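Local atomic coordinates of WYL1 (Ruminococcus sp., PDB entry 6OAW), a protein that probably modulates the RNA-guided activity of the Type VI-D CRISPR-Cas system as a WYL-domain accessory protein. Residues 96-99 / 100-104; 135-139 / 140-144. All blocks are in the same frame, centred on the assembly; numbering follows the deposited sequence.

Contact 1: 96-99 / 100-104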
loop_
_atom_site.group_PDB
_atom_site.type_symbol
_atom_site.label_atom_id
_atom_site.label_comp_id
_atom_site.label_asym_id
_atom_site.label_seq_id
_atom_site.Cartn_x
_atom_site.Cartn_y
_atom_site.Cartn_z
ATOM N N GLU B 96 -10.876 -17.841 16.706
ATOM C CA GLU B 96 -10.665 -19.231 16.226
ATOM C C GLU B 96 -9.194 -19.486 15.863
ATOM O O GLU B 96 -8.776 -20.641 15.922
ATOM C CB GLU B 96 -11.644 -19.519 15.098
ATOM C CG GLU B 96 -13.053 -19.711 15.654
ATOM C CD GLU B 96 -14.179 -19.710 14.655
ATOM O OE1 GLU B 96 -13.916 -19.406 13.466
ATOM O OE2 GLU B 96 -15.310 -20.005 15.076
ATOM N N GLU B 97 -8.429 -18.450 15.537
ATOM C CA GLU B 97 -6.998 -18.560 15.192
ATOM C C GLU B 97 -6.175 -18.890 16.446
ATOM O O GLU B 97 -5.076 -19.382 16.308
ATOM C CB GLU B 97 -6.530 -17.239 14.575
ATOM C CG GLU B 97 -5.092 -17.248 14.123
ATOM C CD GLU B 97 -4.654 -15.931 13.498
ATOM O OE1 GLU B 97 -4.835 -14.881 14.131
ATOM O OE2 GLU B 97 -4.138 -15.961 12.373
ATOM N N ILE B 98 -6.664 -18.595 17.644
ATOM C CA ILE B 98 -5.905 -18.871 18.895
ATOM C C ILE B 98 -5.475 -20.352 18.916
ATOM O O ILE B 98 -6.307 -21.243 18.706
ATOM C CB ILE B 98 -6.730 -18.480 20.122
ATOM C CG1 ILE B 98 -7.028 -16.981 20.126
ATOM C CG2 ILE B 98 -6.028 -18.943 21.410
ATOM C CD1 ILE B 98 -8.037 -16.577 21.199
ATOM N N ASP B 99 -4.199 -20.598 19.156
ATOM C CA ASP B 99 -3.608 -21.957 19.271
ATOM C C ASP B 99 -4.606 -22.916 19.953
ATOM O O ASP B 99 -4.886 -22.818 21.178
ATOM C CB ASP B 99 -2.255 -21.828 19.968
ATOM C CG ASP B 99 -1.592 -23.148 20.287
ATOM O OD1 ASP B 99 -2.117 -24.174 19.797
ATOM O OD2 ASP B 99 -0.613 -23.130 21.092
ATOM N N ASP B 100 -5.101 -23.851 19.166
ATOM C CA ASP B 100 -6.093 -24.882 19.551
ATOM C C ASP B 100 -5.541 -25.778 20.675
ATOM O O ASP B 100 -6.369 -26.334 21.413
ATOM C CB ASP B 100 -6.446 -25.680 18.298
ATOM C CG ASP B 100 -7.575 -26.658 18.461
ATOM O OD1 ASP B 100 -8.382 -26.499 19.405
ATOM O OD2 ASP B 100 -7.619 -27.578 17.624
ATOM N N SER B 101 -4.218 -25.935 20.790
ATOM C CA SER B 101 -3.576 -26.878 21.745
ATOM C C SER B 101 -3.590 -26.333 23.190
ATOM O O SER B 101 -3.262 -27.104 24.089
ATOM C CB SER B 101 -2.178 -27.216 21.299
ATOM O OG SER B 101 -1.313 -26.089 21.401
ATOM N N LEU B 102 -3.934 -25.055 23.408
ATOM C CA LEU B 102 -3.934 -24.413 24.755
ATOM C C LEU B 102 -5.055 -24.972 25.628
ATOM O O LEU B 102 -6.072 -25.347 25.087
ATOM C CB LEU B 102 -4.066 -22.895 24.598
ATOM C CG LEU B 102 -2.810 -22.195 24.081
ATOM C CD1 LEU B 102 -3.149 -20.758 23.641
ATOM C CD2 LEU B 102 -1.704 -22.225 25.124
ATOM N N ASP B 103 -4.871 -25.006 26.949
ATOM C CA ASP B 103 -5.965 -25.290 27.934
ATOM C C ASP B 103 -7.059 -24.200 27.831
ATOM O O ASP B 103 -6.820 -23.131 27.278
ATOM C CB ASP B 103 -5.458 -25.368 29.376
ATOM C CG ASP B 103 -4.748 -24.096 29.823
ATOM O OD1 ASP B 103 -3.641 -23.861 29.366
ATOM O OD2 ASP B 103 -5.337 -23.318 30.545
ATOM N N ASP B 104 -8.258 -24.485 28.297
ATOM C CA ASP B 104 -9.414 -23.551 28.203
ATOM C C ASP B 104 -9.127 -22.247 28.952
ATOM O O ASP B 104 -9.469 -21.184 28.410
ATOM C CB ASP B 104 -10.709 -24.237 28.653
ATOM C CG ASP B 104 -11.211 -25.219 27.588
ATOM O OD1 ASP B 104 -10.617 -25.249 26.488
ATOM O OD2 ASP B 104 -12.162 -25.974 27.875
#
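I98 meets L102 across a tight turn: its CG2 methyl lies 4.1 Å from L102 CD1, the two branched chains crossing at about a right angle. The rest of I98 heads inward, onto I110, K111 and L114 of helix 104-122, so a bulky apolar residue suits this point where the loop settles on the fold. D99 comes next and opens a type I beta turn to L102. Its backbone O accepts from L102 N at 3.3 Å, a long but fairly straight bond (166°) whose donor stands well above the carbonyl plane. With CG anti to the backbone N (chi1 174°), the carboxylate swings forward over the turn, and D99 OD1 takes both S101 N at 2.9 Å and S101 OG at 2.6 Å. The bond from S101 N is an Asx turn laid over the beta turn. The hydroxyl arrives on the syn side, close to the carboxylate plane, while the amide comes from above it, both from the same face. L102 CG lies 3.8 Å from the other oxygen, D99 OD2. Aspartate and serine suit their places: two donors from one residue hold one carboxylate oxygen, which probably fixes that group and stiffens this exposed loop.

Contact 2: 135-139 / 140-144; sequences LSICR and DLYDT
C138 SG receives the amide of L141 at the start of helix 139-145, a side-chain N-cap made by sulfur. At 3.6 Å from L141 N to C138 SG the bond suits so large an acceptor and is nearly straight (160°). The thiol can reach because chi1 of 69° sets SG between the backbone N and the carbonyl carbon; there it also touches L141 CB. Without the sulfur, as with an alanine here, the L141 amide would probably lose its capping acceptor and a gap open beside L141 CB. Backbone bonds follow, Y142 N to C138 O at 2.8 Å (156°) and D143 N to R139 O at 3.0 Å. Isoleucine suits the corner between strand and helix: I137 CG2 meets the helix backbone 3.5 Å from Y142 N, and I137 CD1 rests on L141 CD2. Farther out, I137 pairs through its backbone with E22, L141 leans on F63 of helix 55-71, and the Y142 hydroxyl bonds to P11 O. D143, whose carboxylate forms a salt bridge with R13, lies alongside R139. Within the helix, D140 O accepts from T144 N at 3.1 Å and T144 OG1 at 3.3 Å, from opposite faces of its carbonyl plane.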
loop_
_atom_site.group_PDB
_atom_site.type_symbol
_atom_site.label_atom_id
_atom_site.label_comp_id
_atom_site.label_asym_id
_atom_site.label_seq_id
_atom_site.Cartn_x
_atom_site.Cartn_y
_atom_site.Cartn_z
ATOM N N LEU B 135 -26.007 3.914 4.478
ATOM C CA LEU B 135 -26.229 2.506 4.106
ATOM C C LEU B 135 -27.683 2.140 4.406
ATOM O O LEU B 135 -28.060 2.147 5.581
ATOM C CB LEU B 135 -25.262 1.643 4.901
ATOM C CG LEU B 135 -25.524 0.143 4.827
ATOM C CD1 LEU B 135 -25.426 -0.364 3.394
ATOM C CD2 LEU B 135 -24.552 -0.588 5.748
ATOM N N SER B 136 -28.452 1.817 3.371
ATOM C CA SER B 136 -29.787 1.174 3.490
ATOM C C SER B 136 -29.578 -0.307 3.844
ATOM O O SER B 136 -28.881 -0.985 3.087
ATOM C CB SER B 136 -30.575 1.373 2.224
ATOM O OG SER B 136 -31.724 0.548 2.199
ATOM N N ILE B 137 -30.118 -0.769 4.978
ATOM C CA ILE B 137 -29.998 -2.177 5.475
ATOM C C ILE B 137 -31.108 -3.039 4.849
ATOM O O ILE B 137 -32.255 -2.949 5.324
ATOM C CB ILE B 137 -30.090 -2.265 7.014
ATOM C CG1 ILE B 137 -29.247 -1.229 7.765
ATOM C CG2 ILE B 137 -29.777 -3.686 7.463
ATOM C CD1 ILE B 137 -27.790 -1.382 7.562
ATOM N N CYS B 138 -30.764 -3.894 3.878
ATOM C CA CYS B 138 -31.669 -4.908 3.274
ATOM C C CYS B 138 -32.050 -5.959 4.326
ATOM O O CYS B 138 -31.387 -6.068 5.392
ATOM C CB CYS B 138 -31.084 -5.567 2.023
ATOM S SG CYS B 138 -29.657 -6.660 2.294
ATOM N N ARG B 139 -33.106 -6.706 4.044
ATOM C CA ARG B 139 -33.643 -7.711 4.990
ATOM C C ARG B 139 -32.548 -8.722 5.361
ATOM O O ARG B 139 -32.458 -9.036 6.553
ATOM C CB ARG B 139 -34.873 -8.403 4.401
ATOM C CG ARG B 139 -35.793 -9.010 5.451
ATOM C CD ARG B 139 -36.999 -9.635 4.773
ATOM N NE ARG B 139 -36.598 -10.809 4.020
ATOM C CZ ARG B 139 -37.389 -11.515 3.229
ATOM N NH1 ARG B 139 -38.661 -11.183 3.072
ATOM N NH2 ARG B 139 -36.897 -12.569 2.602
ATOM N N ASP B 140 -31.769 -9.226 4.397
ATOM C CA ASP B 140 -30.721 -10.257 4.654
ATOM C C ASP B 140 -29.662 -9.684 5.599
ATOM O O ASP B 140 -29.299 -10.396 6.551
ATOM C CB ASP B 140 -30.088 -10.802 3.369
ATOM C CG ASP B 140 -31.016 -11.730 2.608
ATOM O OD1 ASP B 140 -32.003 -12.182 3.204
ATOM O OD2 ASP B 140 -30.776 -11.962 1.419
ATOM N N LEU B 141 -29.217 -8.445 5.378
ATOM C CA LEU B 141 -28.208 -7.799 6.258
ATOM C C LEU B 141 -28.842 -7.540 7.626
ATOM O O LEU B 141 -28.152 -7.728 8.633
ATOM C CB LEU B 141 -27.663 -6.503 5.654
ATOM C CG LEU B 141 -26.557 -5.842 6.490
ATOM C CD1 LEU B 141 -25.375 -6.777 6.710
ATOM C CD2 LEU B 141 -26.066 -4.558 5.853
ATOM N N TYR B 142 -30.110 -7.145 7.689
ATOM C CA TYR B 142 -30.778 -6.883 8.989
ATOM C C TYR B 142 -30.715 -8.149 9.840
ATOM O O TYR B 142 -30.353 -8.044 11.025
ATOM C CB TYR B 142 -32.229 -6.410 8.853
ATOM C CG TYR B 142 -32.777 -5.963 10.186
ATOM C CD1 TYR B 142 -33.306 -6.887 11.072
ATOM C CD2 TYR B 142 -32.640 -4.652 10.614
ATOM C CE1 TYR B 142 -33.755 -6.503 12.325
ATOM C CE2 TYR B 142 -33.066 -4.257 11.867
ATOM C CZ TYR B 142 -33.620 -5.187 12.726
ATOM O OH TYR B 142 -34.032 -4.800 13.963
ATOM N N ASP B 143 -31.054 -9.297 9.241
ATOM C CA ASP B 143 -31.143 -10.610 9.940
ATOM C C ASP B 143 -29.738 -11.062 10.363
ATOM O O ASP B 143 -29.644 -11.649 11.440
ATOM C CB ASP B 143 -31.922 -11.634 9.105
ATOM C CG ASP B 143 -33.405 -11.307 9.020
ATOM O OD1 ASP B 143 -33.901 -10.557 9.892
ATOM O OD2 ASP B 143 -34.056 -11.786 8.080
ATOM N N THR B 144 -28.690 -10.748 9.601
ATOM C CA THR B 144 -27.279 -11.019 10.012
ATOM C C THR B 144 -26.922 -10.129 11.210
ATOM O O THR B 144 -26.398 -10.652 12.195
ATOM C CB THR B 144 -26.294 -10.837 8.849
ATOM O OG1 THR B 144 -26.625 -11.776 7.829
ATOM C CG2 THR B 144 -24.852 -11.042 9.256
#

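Both contacts belong to the N-terminal half of the chain, and contact 1 precedes contact 2 along it. Most of helix 104-122 and of strand 131-136 separates them, for contact 1 is the loop that leads into that helix and contact 2 is the corner where that strand passes into helix 139-145. Their centres are 33 Å apart and their nearest atoms about 14 Å, so they do not meet. Contact 1 is a surface loop, next to the second subunit through E97 and K117 of that subunit; contact 2 is partly buried against helix 55-71, with no other chain touching it. Both sit where the chain enters a helix, D103 being the N-cap of helix 104-122 and C138 that of helix 139-145, and each is held by bonds within a few residues.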